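Local coordinates for protein benzoate 1,2-dioxygenase beta subunit (Burkholderia mallei ATCC 23344, PDB 3E99) that probably serves as the structural, trimer-forming beta subunit of the terminal oxygenase that dihydroxylates benzoate, at residues Ile5-Gln11 with Asn96-Glu100; Trp29-Ala35 with Asn65-Glu70; Arg89-Asn93 with Asp160-Ile164; Gly104-Thr108 with Ala133-Ser137. All coordinates share one frame; numbering follows the deposited sequence.

Contact 1 (Ile5-Gln11 with Asn96-Glu100)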
loop_
_atom_site.group_PDB
_atom_site.type_symbol
_atom_site.label_atom_id
_atom_site.label_comp_id
_atom_site.label_asym_id
_atom_site.label_seq_id
_atom_site.Cartn_x
_atom_site.Cartn_y
_atom_site.Cartn_z
ATOM N N ILE A 5 -11.963 -18.320 9.481
ATOM C CA ILE A 5 -10.817 -17.597 9.001
ATOM C C ILE A 5 -11.450 -16.518 8.165
ATOM O O ILE A 5 -12.346 -16.791 7.346
ATOM C CB ILE A 5 -9.901 -18.489 8.135
ATOM C CG1 ILE A 5 -9.253 -19.590 8.968
ATOM C CG2 ILE A 5 -8.778 -17.671 7.433
ATOM C CD1 ILE A 5 -8.295 -19.074 10.025
ATOM N N ASP A 6 -11.037 -15.282 8.407
ATOM C CA ASP A 6 -11.509 -14.181 7.609
ATOM C C ASP A 6 -10.325 -13.464 6.943
ATOM O O ASP A 6 -9.149 -13.852 7.090
ATOM C CB ASP A 6 -12.337 -13.220 8.457
ATOM C CG ASP A 6 -11.556 -12.583 9.589
ATOM O OD1 ASP A 6 -10.314 -12.542 9.562
ATOM O OD2 ASP A 6 -12.203 -12.068 10.519
ATOM N N LEU A 7 -10.645 -12.388 6.235
ATOM C CA LEU A 7 -9.652 -11.656 5.477
ATOM C C LEU A 7 -8.585 -11.091 6.370
ATOM O O LEU A 7 -7.411 -11.101 6.003
ATOM C CB LEU A 7 -10.321 -10.537 4.669
ATOM C CG LEU A 7 -9.407 -9.678 3.837
ATOM C CD1 LEU A 7 -8.666 -10.543 2.805
ATOM C CD2 LEU A 7 -10.231 -8.542 3.171
ATOM N N ALA A 8 -8.957 -10.604 7.545
ATOM C CA ALA A 8 -7.972 -10.096 8.486
ATOM C C ALA A 8 -6.995 -11.172 8.953
ATOM O O ALA A 8 -5.810 -10.903 9.076
ATOM C CB ALA A 8 -8.614 -9.376 9.667
ATOM N N ASP A 9 -7.483 -12.387 9.197
ATOM C CA ASP A 9 -6.586 -13.484 9.554
ATOM C C ASP A 9 -5.587 -13.779 8.420
ATOM O O ASP A 9 -4.396 -14.017 8.654
ATOM C CB ASP A 9 -7.372 -14.734 9.868
ATOM C CG ASP A 9 -8.245 -14.574 11.070
ATOM O OD1 ASP A 9 -7.820 -13.906 12.048
ATOM O OD2 ASP A 9 -9.370 -15.094 11.010
ATOM N N ILE A 10 -6.092 -13.781 7.195
ATOM C CA ILE A 10 -5.264 -13.989 6.028
ATOM C C ILE A 10 -4.225 -12.880 5.869
ATOM O O ILE A 10 -3.070 -13.152 5.598
ATOM C CB ILE A 10 -6.110 -14.158 4.742
ATOM C CG1 ILE A 10 -7.031 -15.395 4.828
ATOM C CG2 ILE A 10 -5.189 -14.274 3.487
ATOM C CD1 ILE A 10 -8.142 -15.465 3.787
ATOM N N GLN A 11 -4.648 -11.618 6.022
ATOM C CA GLN A 11 -3.759 -10.464 5.941
ATOM C C GLN A 11 -2.650 -10.539 7.006
ATOM O O GLN A 11 -1.469 -10.289 6.726
ATOM C CB GLN A 11 -4.579 -9.153 6.023
ATOM C CG GLN A 11 -5.352 -8.869 4.734
ATOM C CD GLN A 11 -6.289 -7.676 4.819
ATOM O OE1 GLN A 11 -7.014 -7.514 5.788
ATOM N NE2 GLN A 11 -6.294 -6.855 3.788
ATOM N N ASN A 96 -4.608 -4.553 -1.718
ATOM C CA ASN A 96 -5.743 -4.940 -2.546
ATOM C C ASN A 96 -6.009 -6.438 -2.446
ATOM O O ASN A 96 -6.235 -7.139 -3.439
ATOM C CB ASN A 96 -5.532 -4.510 -4.016
ATOM C CG ASN A 96 -5.537 -2.990 -4.237
ATOM O OD1 ASN A 96 -5.067 -2.202 -3.421
ATOM N ND2 ASN A 96 -6.021 -2.585 -5.412
ATOM N N VAL A 97 -5.989 -6.917 -1.223
ATOM C CA VAL A 97 -6.170 -8.344 -0.964
ATOM C C VAL A 97 -7.650 -8.740 -1.143
ATOM O O VAL A 97 -8.516 -8.169 -0.527
ATOM C CB VAL A 97 -5.716 -8.759 0.427
ATOM C CG1 VAL A 97 -5.890 -10.306 0.565
ATOM C CG2 VAL A 97 -4.233 -8.327 0.694
ATOM N N GLU A 98 -7.885 -9.725 -2.001
ATOM C CA GLU A 98 -9.198 -10.271 -2.262
ATOM C C GLU A 98 -9.222 -11.753 -2.053
ATOM O O GLU A 98 -8.393 -12.468 -2.602
ATOM C CB GLU A 98 -9.586 -10.022 -3.691
ATOM C CG GLU A 98 -9.764 -8.518 -4.007
ATOM C CD GLU A 98 -10.130 -8.349 -5.435
ATOM O OE1 GLU A 98 -11.314 -8.564 -5.775
ATOM O OE2 GLU A 98 -9.231 -8.098 -6.226
ATOM N N ARG A 99 -10.206 -12.220 -1.300
ATOM C CA ARG A 99 -10.424 -13.651 -1.139
ATOM C C ARG A 99 -11.107 -14.190 -2.382
ATOM O O ARG A 99 -12.066 -13.607 -2.848
ATOM C CB ARG A 99 -11.299 -13.902 0.086
ATOM C CG ARG A 99 -10.597 -13.519 1.398
ATOM C CD ARG A 99 -11.506 -13.798 2.597
ATOM N NE ARG A 99 -11.939 -15.201 2.635
ATOM C CZ ARG A 99 -12.895 -15.649 3.434
ATOM N NH1 ARG A 99 -13.512 -14.808 4.263
ATOM N NH2 ARG A 99 -13.254 -16.940 3.390
ATOM N N GLU A 100 -10.616 -15.309 -2.907
ATOM C CA GLU A 100 -11.180 -15.895 -4.114
ATOM C C GLU A 100 -12.004 -17.150 -3.846
ATOM O O GLU A 100 -13.070 -17.322 -4.440
ATOM C CB GLU A 100 -10.059 -16.211 -5.071
ATOM C CG GLU A 100 -9.460 -14.977 -5.665
ATOM C CD GLU A 100 -8.454 -15.302 -6.735
ATOM O OE1 GLU A 100 -7.733 -16.302 -6.587
ATOM O OE2 GLU A 100 -8.403 -14.557 -7.714
HETATM O O HOH W 1 -13.366 -12.217 5.220
#
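Leu7 and Val97 meet methyl to methyl, CD1 of Leu7 lying 3.6 Å from CG1 of Val97, where the first turn of helix 7-22 rests on strand 89-103. The leucine reaches the strand because its CG stands anti to the backbone N (chi1 179°), which swings the branched end round from a side-facing CB. The same CD1 also touches the stem of Arg99, 3.8 Å from its CG, and the two side chains run past each other in opposite directions. Ile10 meets the arginine stem at about a right angle, its CD1 3.9 Å from Arg99 CD, so that stem rests on two helix residues at once. One turn on from Leu7, Gln11 slides past Val97 and sets its NE2 3.9 Å from the valine CB, a contact without a polar partner on the strand. Helix and sheet belong to the NTF2-like cone of ring-hydroxylating dioxygenase beta subunits, in which helices pack against one face of a curved sheet; the axes of the short segments 7-11 and 96-100 come within 9.5 Å, at 120° between their N-to-C directions. Bent at chi3 (56°), Arg99 turns its guanidinium back toward the helix start. A water at the edge of that group, in its plane, accepts from Arg99 NH1 and from Leu7 N, bridging strand to first helical turn. Asp6 and Asp9 close a capping box beside it: Asp9 N donates to Asp6 OD1, and Asp6 N to Asp9 OD2 at 3.1 Å. On the far side of the strand, Glu98 forms a salt bridge with Arg19 of the second subunit.

Contact 2 (Trp29-Ala35 with Asn65-Glu70); sequences WLDCYRA and NRQGLE
One face of the Tyr33 ring carries the CD1 methyl of Leu69, a CH-pi contact with the carbon 4.2 Å from the ring centroid and 20° off the normal. The Trp29 ring takes Tyr33 CE1 over one face, while Leu69 CD2 approaches its edge, 4.0 Å from Trp29 CH2. Leu69 thus sets one methyl on a ring face and the other at a ring edge. The third flat group, the Arg66 guanidinium, has Leu30 CB over one face; Glu70 OE2 lies at its edge, in plane, gripped side-on by NE (2.9 Å) and more loosely by NH2. Both nitrogens reach that single oxygen from the same face of the carboxylate. A bend at chi3 (81°) brings Arg66 NH1 to Tyr33 O, a hydrogen bond of 3.1 Å, while Asp31 OD1 stays at 3.7 Å from NH1, a long salt bridge. Leu30 CD2 slides along Leu69 to 3.9 Å from its CB. At the start of helix 66-82, Arg66 N donates to Ala35 O from above the carbonyl plane, and a water joins that oxygen to Gln67 N. Trp29 NE1 and Tyr33 OH both turn to Glu17 of helix 7-22. The Tyr33 O bond, with the long Asp31 bridge, ties helix 66-82 to the type I turn Leu30-Tyr33, while Glu70, one turn on in the same helix, holds the guanidinium in place, probably stabilising its charge.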
loop_
_atom_site.group_PDB
_atom_site.type_symbol
_atom_site.label_atom_id
_atom_site.label_comp_id
_atom_site.label_asym_id
_atom_site.label_seq_id
_atom_site.Cartn_x
_atom_site.Cartn_y
_atom_site.Cartn_z
ATOM N N TRP A 29 10.720 -17.983 7.816
ATOM C CA TRP A 29 10.072 -17.780 6.529
ATOM C C TRP A 29 9.726 -19.114 5.844
ATOM O O TRP A 29 8.621 -19.288 5.366
ATOM C CB TRP A 29 10.921 -16.924 5.601
ATOM C CG TRP A 29 10.256 -16.727 4.240
ATOM C CD1 TRP A 29 9.175 -15.938 3.935
ATOM C CD2 TRP A 29 10.619 -17.399 3.031
ATOM N NE1 TRP A 29 8.864 -16.053 2.602
ATOM C CE2 TRP A 29 9.728 -16.960 2.026
ATOM C CE3 TRP A 29 11.631 -18.308 2.697
ATOM C CZ2 TRP A 29 9.822 -17.385 0.704
ATOM C CZ3 TRP A 29 11.712 -18.785 1.373
ATOM C CH2 TRP A 29 10.776 -18.316 0.385
ATOM N N LEU A 30 10.692 -20.022 5.758
ATOM C CA LEU A 30 10.458 -21.320 5.154
ATOM C C LEU A 30 9.349 -22.025 5.859
ATOM O O LEU A 30 8.618 -22.762 5.222
ATOM C CB LEU A 30 11.726 -22.202 5.168
ATOM C CG LEU A 30 12.779 -21.803 4.136
ATOM C CD1 LEU A 30 14.195 -22.338 4.496
ATOM C CD2 LEU A 30 12.354 -22.156 2.704
ATOM N N ASP A 31 9.231 -21.836 7.173
ATOM C CA ASP A 31 8.157 -22.504 7.921
ATOM C C ASP A 31 6.765 -21.963 7.653
ATOM O O ASP A 31 5.806 -22.535 8.141
ATOM C CB ASP A 31 8.418 -22.473 9.425
ATOM C CG ASP A 31 9.366 -23.566 9.871
ATOM O OD1 ASP A 31 9.491 -24.604 9.168
ATOM O OD2 ASP A 31 9.980 -23.363 10.938
ATOM N N CYS A 32 6.642 -20.896 6.868
ATOM C CA CYS A 32 5.323 -20.434 6.419
ATOM C C CYS A 32 4.837 -21.237 5.233
ATOM O O CYS A 32 3.687 -21.022 4.790
ATOM C CB CYS A 32 5.364 -18.947 5.999
ATOM S SG CYS A 32 5.811 -17.837 7.321
ATOM N N TYR A 33 5.705 -22.123 4.714
ATOM C CA TYR A 33 5.424 -22.929 3.531
ATOM C C TYR A 33 5.295 -24.410 3.860
ATOM O O TYR A 33 6.116 -24.969 4.576
ATOM C CB TYR A 33 6.491 -22.757 2.430
ATOM C CG TYR A 33 6.470 -21.359 1.798
ATOM C CD1 TYR A 33 7.015 -20.267 2.457
ATOM C CD2 TYR A 33 5.909 -21.145 0.541
ATOM C CE1 TYR A 33 7.004 -18.994 1.881
ATOM C CE2 TYR A 33 5.901 -19.887 -0.049
ATOM C CZ TYR A 33 6.395 -18.805 0.634
ATOM O OH TYR A 33 6.374 -17.547 0.027
ATOM N N ARG A 34 4.253 -25.032 3.339
ATOM C CA ARG A 34 4.075 -26.480 3.519
ATOM C C ARG A 34 5.189 -27.212 2.765
ATOM O O ARG A 34 5.643 -26.770 1.706
ATOM C CB ARG A 34 2.687 -26.928 3.063
ATOM C CG ARG A 34 2.092 -27.947 4.010
ATOM C CD ARG A 34 0.580 -28.120 3.863
ATOM N NE ARG A 34 0.230 -28.685 2.569
ATOM C CZ ARG A 34 -1.006 -29.029 2.233
ATOM N NH1 ARG A 34 -2.003 -28.830 3.078
ATOM N NH2 ARG A 34 -1.253 -29.543 1.045
ATOM N N ALA A 35 5.633 -28.358 3.292
ATOM C CA ALA A 35 6.722 -29.084 2.634
ATOM C C ALA A 35 6.420 -29.351 1.144
ATOM O O ALA A 35 7.324 -29.370 0.313
ATOM C CB ALA A 35 7.031 -30.380 3.382
ATOM N N ASN A 65 8.120 -28.350 -4.983
ATOM C CA ASN A 65 7.919 -28.549 -3.557
ATOM C C ASN A 65 8.829 -27.606 -2.829
ATOM O O ASN A 65 9.569 -26.861 -3.446
ATOM C CB ASN A 65 8.180 -30.010 -3.185
ATOM C CG ASN A 65 9.511 -30.477 -3.651
ATOM O OD1 ASN A 65 10.499 -29.783 -3.496
ATOM N ND2 ASN A 65 9.548 -31.662 -4.264
ATOM N N ARG A 66 8.781 -27.635 -1.510
ATOM C CA ARG A 66 9.562 -26.689 -0.744
ATOM C C ARG A 66 11.080 -26.928 -0.798
ATOM O O ARG A 66 11.844 -26.012 -0.628
ATOM C CB ARG A 66 9.125 -26.704 0.692
ATOM C CG ARG A 66 9.470 -25.391 1.399
ATOM C CD ARG A 66 8.982 -25.443 2.787
ATOM N NE ARG A 66 9.933 -26.170 3.585
ATOM C CZ ARG A 66 9.933 -26.209 4.909
ATOM N NH1 ARG A 66 8.993 -25.596 5.611
ATOM N NH2 ARG A 66 10.895 -26.874 5.540
ATOM N N GLN A 67 11.520 -28.149 -1.042
ATOM C CA GLN A 67 12.946 -28.393 -1.097
ATOM C C GLN A 67 13.679 -27.372 -1.964
ATOM O O GLN A 67 14.740 -26.908 -1.597
ATOM C CB GLN A 67 13.249 -29.805 -1.608
ATOM C CG GLN A 67 14.748 -30.127 -1.717
ATOM C CD GLN A 67 14.967 -31.542 -2.135
ATOM O OE1 GLN A 67 14.412 -32.442 -1.545
ATOM N NE2 GLN A 67 15.774 -31.753 -3.164
ATOM N N GLY A 68 13.131 -27.020 -3.116
ATOM C CA GLY A 68 13.778 -26.052 -3.989
ATOM C C GLY A 68 13.952 -24.717 -3.285
ATOM O O GLY A 68 14.970 -24.048 -3.449
ATOM N N LEU A 69 12.963 -24.329 -2.482
ATOM C CA LEU A 69 13.043 -23.071 -1.745
ATOM C C LEU A 69 14.099 -23.157 -0.650
ATOM O O LEU A 69 14.746 -22.157 -0.365
ATOM C CB LEU A 69 11.710 -22.699 -1.095
ATOM C CG LEU A 69 10.613 -22.140 -1.999
ATOM C CD1 LEU A 69 9.366 -21.870 -1.172
ATOM C CD2 LEU A 69 11.095 -20.881 -2.715
ATOM N N GLU A 70 14.211 -24.328 -0.020
ATOM C CA GLU A 70 15.214 -24.562 1.037
ATOM C C GLU A 70 16.583 -24.402 0.441
ATOM O O GLU A 70 17.474 -23.775 1.016
ATOM C CB GLU A 70 15.055 -25.955 1.646
ATOM C CG GLU A 70 13.741 -26.135 2.481
ATOM C CD GLU A 70 13.357 -27.570 2.665
ATOM O OE1 GLU A 70 14.250 -28.423 2.753
ATOM O OE2 GLU A 70 12.152 -27.862 2.707
HETATM O O HOH W 2 9.949 -30.597 0.008
#

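Contact 3 (Arg89-Asn93 with Asp160-Ile164)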
loop_
_atom_site.group_PDB
_atom_site.type_symbol
_atom_site.label_atom_id
_atom_site.label_comp_id
_atom_site.label_asym_id
_atom_site.label_seq_id
_atom_site.Cartn_x
_atom_site.Cartn_y
_atom_site.Cartn_z
ATOM N N ARG A 89 18.258 -3.655 1.953
ATOM C CA ARG A 89 17.087 -3.547 2.825
ATOM C C ARG A 89 15.853 -3.601 1.958
ATOM O O ARG A 89 15.779 -2.895 0.971
ATOM C CB ARG A 89 17.121 -2.251 3.608
ATOM C CG ARG A 89 18.413 -2.098 4.438
ATOM C CD ARG A 89 18.539 -0.730 4.967
ATOM N NE ARG A 89 19.884 -0.494 5.471
ATOM C CZ ARG A 89 20.476 0.692 5.540
ATOM N NH1 ARG A 89 19.854 1.778 5.121
ATOM N NH2 ARG A 89 21.711 0.790 6.037
ATOM N N THR A 90 14.899 -4.451 2.313
ATOM C CA THR A 90 13.709 -4.632 1.473
ATOM C C THR A 90 12.495 -4.277 2.331
ATOM O O THR A 90 12.542 -4.372 3.572
ATOM C CB THR A 90 13.553 -6.068 0.912
ATOM O OG1 THR A 90 13.488 -7.016 1.978
ATOM C CG2 THR A 90 14.719 -6.457 -0.038
ATOM N N SER A 91 11.422 -3.901 1.665
ATOM C CA SER A 91 10.171 -3.557 2.339
ATOM C C SER A 91 9.021 -3.984 1.443
ATOM O O SER A 91 8.798 -3.412 0.382
ATOM C CB SER A 91 10.067 -2.074 2.625
ATOM O OG SER A 91 8.954 -1.797 3.479
ATOM N N HIS A 92 8.333 -5.048 1.859
ATOM C CA HIS A 92 7.142 -5.541 1.181
ATOM C C HIS A 92 5.920 -4.704 1.554
ATOM O O HIS A 92 5.785 -4.257 2.706
ATOM C CB HIS A 92 6.861 -7.003 1.564
ATOM C CG HIS A 92 7.796 -7.977 0.933
ATOM N ND1 HIS A 92 9.152 -7.971 1.180
ATOM C CD2 HIS A 92 7.571 -8.985 0.053
ATOM C CE1 HIS A 92 9.719 -8.913 0.452
ATOM N NE2 HIS A 92 8.783 -9.553 -0.222
ATOM N N ASN A 93 5.025 -4.534 0.566
ATOM C CA ASN A 93 3.803 -3.746 0.707
ATOM C C ASN A 93 2.700 -4.488 0.000
ATOM O O ASN A 93 2.675 -4.555 -1.234
ATOM C CB ASN A 93 3.955 -2.348 0.110
ATOM C CG ASN A 93 5.099 -1.540 0.759
ATOM O OD1 ASN A 93 4.927 -0.848 1.795
ATOM N ND2 ASN A 93 6.265 -1.571 0.105
ATOM N N ASP A 160 15.218 -11.997 -6.685
ATOM C CA ASP A 160 15.266 -13.207 -5.892
ATOM C C ASP A 160 14.033 -13.312 -5.045
ATOM O O ASP A 160 13.215 -12.390 -5.016
ATOM C CB ASP A 160 16.510 -13.177 -5.029
ATOM C CG ASP A 160 17.104 -14.566 -4.806
ATOM O OD1 ASP A 160 16.361 -15.563 -4.838
ATOM O OD2 ASP A 160 18.324 -14.652 -4.606
ATOM N N ILE A 161 13.917 -14.437 -4.339
ATOM C CA ILE A 161 12.759 -14.735 -3.516
ATOM C C ILE A 161 12.459 -13.711 -2.424
ATOM O O ILE A 161 11.312 -13.560 -2.001
ATOM C CB ILE A 161 12.842 -16.184 -2.927
ATOM C CG1 ILE A 161 14.104 -16.404 -2.101
ATOM C CG2 ILE A 161 12.783 -17.199 -4.029
ATOM C CD1 ILE A 161 14.112 -17.783 -1.478
ATOM N N TYR A 162 13.481 -12.987 -1.964
ATOM C CA TYR A 162 13.253 -11.963 -0.925
ATOM C C TYR A 162 12.679 -10.654 -1.458
ATOM O O TYR A 162 12.417 -9.718 -0.681
ATOM C CB TYR A 162 14.510 -11.716 -0.126
ATOM C CG TYR A 162 15.729 -11.412 -0.933
ATOM C CD1 TYR A 162 15.999 -10.116 -1.376
ATOM C CD2 TYR A 162 16.658 -12.395 -1.210
ATOM C CE1 TYR A 162 17.143 -9.830 -2.112
ATOM C CE2 TYR A 162 17.811 -12.103 -1.936
ATOM C CZ TYR A 162 18.034 -10.844 -2.391
ATOM O OH TYR A 162 19.188 -10.622 -3.075
ATOM N N HIS A 163 12.501 -10.562 -2.774
ATOM C CA HIS A 163 11.877 -9.391 -3.410
ATOM C C HIS A 163 10.389 -9.552 -3.676
ATOM O O HIS A 163 9.731 -8.578 -4.047
ATOM C CB HIS A 163 12.480 -9.109 -4.762
ATOM C CG HIS A 163 13.877 -8.634 -4.725
ATOM N ND1 HIS A 163 14.895 -9.332 -5.322
ATOM C CD2 HIS A 163 14.435 -7.520 -4.194
ATOM C CE1 HIS A 163 16.032 -8.680 -5.148
ATOM N NE2 HIS A 163 15.778 -7.565 -4.486
ATOM N N ILE A 164 9.874 -10.765 -3.471
ATOM C CA ILE A 164 8.525 -11.154 -3.884
ATOM C C ILE A 164 7.832 -11.924 -2.804
ATOM O O ILE A 164 6.792 -12.566 -3.099
ATOM C CB ILE A 164 8.557 -11.968 -5.217
ATOM C CG1 ILE A 164 9.378 -13.247 -5.014
ATOM C CG2 ILE A 164 9.173 -11.115 -6.309
ATOM C CD1 ILE A 164 9.590 -14.108 -6.233
ATOM O OXT ILE A 164 8.283 -11.954 -1.617
#
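The C-terminal loop 160-164 passes strand 89-103, outermost in the sheet of this chain, without pairing to it, the nearest CA atoms being those of Thr90 and His163, 7.1 Å apart. His92 reaches across and donates from NE2 to the terminal carboxylate, 2.8 Å from Ile164 OXT, with the acceptor close to the ring plane and an N-H...O angle of 149°. Tyr162 O also lies at the edge of this imidazole, in its plane, 3.0 Å from His92 CE1; this buried oxygen has no hydrogen-bonding partner in the model, and the polarised C-H at CE1 may partly compensate. The second ring nitrogen, ND1, pairs with Asp22 of helix 7-22, which also takes Thr90 OG1 and would probably fix the rotation of the histidine. The chain end is thus tucked into the NTF2-like cone, between the concave sheet and its helices, where Lys146 bonds to Ile164 O. Thr90 turns CG2 to the edge of the Tyr162 ring, 4.1 Å from CD1, the two side chains crossing at about a right angle. Tyr162 in turn lays CE1 over one face of the His163 imidazole. That ring is held in the loop by Asp160 N, which donates to His163 ND1 at 3.0 Å, almost in the ring plane and nearly straight at 174°. Asp160 salt-bridges Arg72 and Arg75 of helix 66-82, and Arg89 pairs with Asp153 of the third subunit.

Contact 4 (Gly104-Thr108 with Ala133-Ser137)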
loop_
_atom_site.group_PDB
_atom_site.type_symbol
_atom_site.label_atom_id
_atom_site.label_comp_id
_atom_site.label_asym_id
_atom_site.label_seq_id
_atom_site.Cartn_x
_atom_site.Cartn_y
_atom_site.Cartn_z
ATOM N N GLY A 104 -12.567 -26.239 2.504
ATOM C CA GLY A 104 -12.272 -26.598 3.873
ATOM C C GLY A 104 -11.464 -25.482 4.523
ATOM O O GLY A 104 -11.898 -24.333 4.574
ATOM N N ASP A 105 -10.274 -25.836 5.002
ATOM C CA ASP A 105 -9.378 -24.898 5.676
ATOM C C ASP A 105 -8.311 -24.333 4.720
ATOM O O ASP A 105 -7.370 -23.658 5.173
ATOM C CB ASP A 105 -8.699 -25.591 6.857
ATOM C CG ASP A 105 -9.653 -25.854 8.024
ATOM O OD1 ASP A 105 -10.489 -24.970 8.335
ATOM O OD2 ASP A 105 -9.536 -26.939 8.628
ATOM N N VAL A 106 -8.452 -24.613 3.413
ATOM C CA VAL A 106 -7.567 -24.035 2.410
ATOM C C VAL A 106 -8.229 -22.822 1.753
ATOM O O VAL A 106 -9.259 -22.927 1.063
ATOM C CB VAL A 106 -7.118 -25.009 1.337
ATOM C CG1 VAL A 106 -6.107 -24.322 0.442
ATOM C CG2 VAL A 106 -6.493 -26.325 1.949
ATOM N N HIS A 107 -7.575 -21.684 1.939
ATOM C CA HIS A 107 -8.097 -20.390 1.537
ATOM C C HIS A 107 -7.234 -19.830 0.427
ATOM O O HIS A 107 -6.011 -19.854 0.531
ATOM C CB HIS A 107 -8.112 -19.456 2.738
ATOM C CG HIS A 107 -9.190 -19.775 3.722
ATOM N ND1 HIS A 107 -10.404 -19.134 3.718
ATOM C CD2 HIS A 107 -9.245 -20.686 4.725
ATOM C CE1 HIS A 107 -11.168 -19.638 4.672
ATOM N NE2 HIS A 107 -10.491 -20.583 5.298
ATOM N N THR A 108 -7.867 -19.383 -0.656
ATOM C CA THR A 108 -7.161 -18.846 -1.798
ATOM C C THR A 108 -7.474 -17.357 -1.926
ATOM O O THR A 108 -8.647 -16.961 -1.926
ATOM C CB THR A 108 -7.541 -19.608 -3.089
ATOM O OG1 THR A 108 -7.233 -21.009 -2.950
ATOM C CG2 THR A 108 -6.773 -19.070 -4.314
ATOM N N ALA A 133 -2.638 -20.015 -2.187
ATOM C CA ALA A 133 -3.504 -20.957 -1.465
ATOM C C ALA A 133 -2.818 -21.286 -0.155
ATOM O O ALA A 133 -1.649 -21.707 -0.154
ATOM C CB ALA A 133 -3.723 -22.235 -2.275
ATOM N N ILE A 134 -3.535 -21.105 0.946
ATOM C CA ILE A 134 -2.964 -21.218 2.276
ATOM C C ILE A 134 -3.811 -22.182 3.101
ATOM O O ILE A 134 -5.017 -21.986 3.222
ATOM C CB ILE A 134 -2.950 -19.864 3.006
ATOM C CG1 ILE A 134 -2.249 -18.784 2.192
ATOM C CG2 ILE A 134 -2.289 -20.013 4.363
ATOM C CD1 ILE A 134 -2.678 -17.376 2.561
ATOM N N ASP A 135 -3.155 -23.180 3.686
ATOM C CA ASP A 135 -3.781 -24.182 4.541
ATOM C C ASP A 135 -3.800 -23.723 5.992
ATOM O O ASP A 135 -2.737 -23.540 6.635
ATOM C CB ASP A 135 -2.999 -25.494 4.414
ATOM C CG ASP A 135 -3.572 -26.620 5.271
ATOM O OD1 ASP A 135 -4.665 -26.486 5.875
ATOM O OD2 ASP A 135 -2.898 -27.649 5.325
ATOM N N PHE A 136 -4.997 -23.461 6.506
ATOM C CA PHE A 136 -5.146 -23.048 7.894
ATOM C C PHE A 136 -5.546 -24.180 8.848
ATOM O O PHE A 136 -5.923 -23.923 9.993
ATOM C CB PHE A 136 -6.153 -21.907 8.013
ATOM C CG PHE A 136 -5.641 -20.572 7.517
ATOM C CD1 PHE A 136 -5.731 -20.225 6.170
ATOM C CD2 PHE A 136 -5.094 -19.653 8.404
ATOM C CE1 PHE A 136 -5.293 -19.002 5.722
ATOM C CE2 PHE A 136 -4.667 -18.403 7.945
ATOM C CZ PHE A 136 -4.749 -18.099 6.613
ATOM N N SER A 137 -5.422 -25.425 8.417
ATOM C CA SER A 137 -5.841 -26.559 9.249
ATOM C C SER A 137 -4.945 -26.800 10.491
ATOM O O SER A 137 -5.440 -27.222 11.536
ATOM C CB SER A 137 -5.915 -27.820 8.402
ATOM O OG SER A 137 -4.648 -28.149 7.891
#
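The open end of the beta hairpin formed by strands 106-119 and 122-135 brings Val106, His107 and Thr108 against Asp135, Ile134 and Ala133. His107 and Ile134 make the hydrogen-bonded antiparallel pair: His107 N donates to Ile134 O at 2.9 Å, and Ile134 N returns a bond to His107 O at 2.8 Å. Val106-Asp135 and Thr108-Ala133, on either side of it, are non-hydrogen-bonded antiparallel pairs. Beyond the last paired residues, Phe136 N donates to Asp105 O over 2.7 Å, carrying the ladder one step further. Val106 and Thr108 line the same face as Ala133, whose CB lies 4.2 Å from Val106 CG1 and 3.8 Å from Thr108 OG1. On the other face, which within the NTF2-like sheet is the one packed by helix 7-22, the His107 and Phe136 rings have planes 88° apart. His107 CD2 comes to 3.8 Å from Phe136 CD1, an oblique meeting, while Asp105 O sits at the edge of the phenyl ring, in its plane. Ile10 of the helix touches the side chains of His107, Ile134 and Phe136. After the strand the chain is turned by an Asx turn. Asp135, with CG anti to N (chi1 -180°), offers OD1 to Ser137 N at 2.9 Å and to Ser137 OG, both arriving from the same face of the carboxylate. Asp105 CB packs 3.6 Å from Ser137 N, and its carboxylate oxygen OD2 lies beside Ser137 CB.

Contacts 1 and 4 lie side by side, centres 11 Å apart, on neighbouring strands: Ile5 packs on His107 and Phe136, and Glu100 N lies 2.8 Å from Thr108 O, a probable hydrogen bond. Contact 2, about 16 Å from contact 4 between centres, is tied to it by the salt bridge of Arg34 NH1 with Asp135 OD2 (2.7 Å). It meets contact 3 through Trp29 CH2 and Ile161 CD1, 3.9 Å apart, although the centres are 17 Å apart. Contacts 1 and 3 use successive parts of strand 89-103, and both have neighbours in other subunits. The catalytic centre of such oxygenases resides in the alpha subunit, consistent with a structural role here.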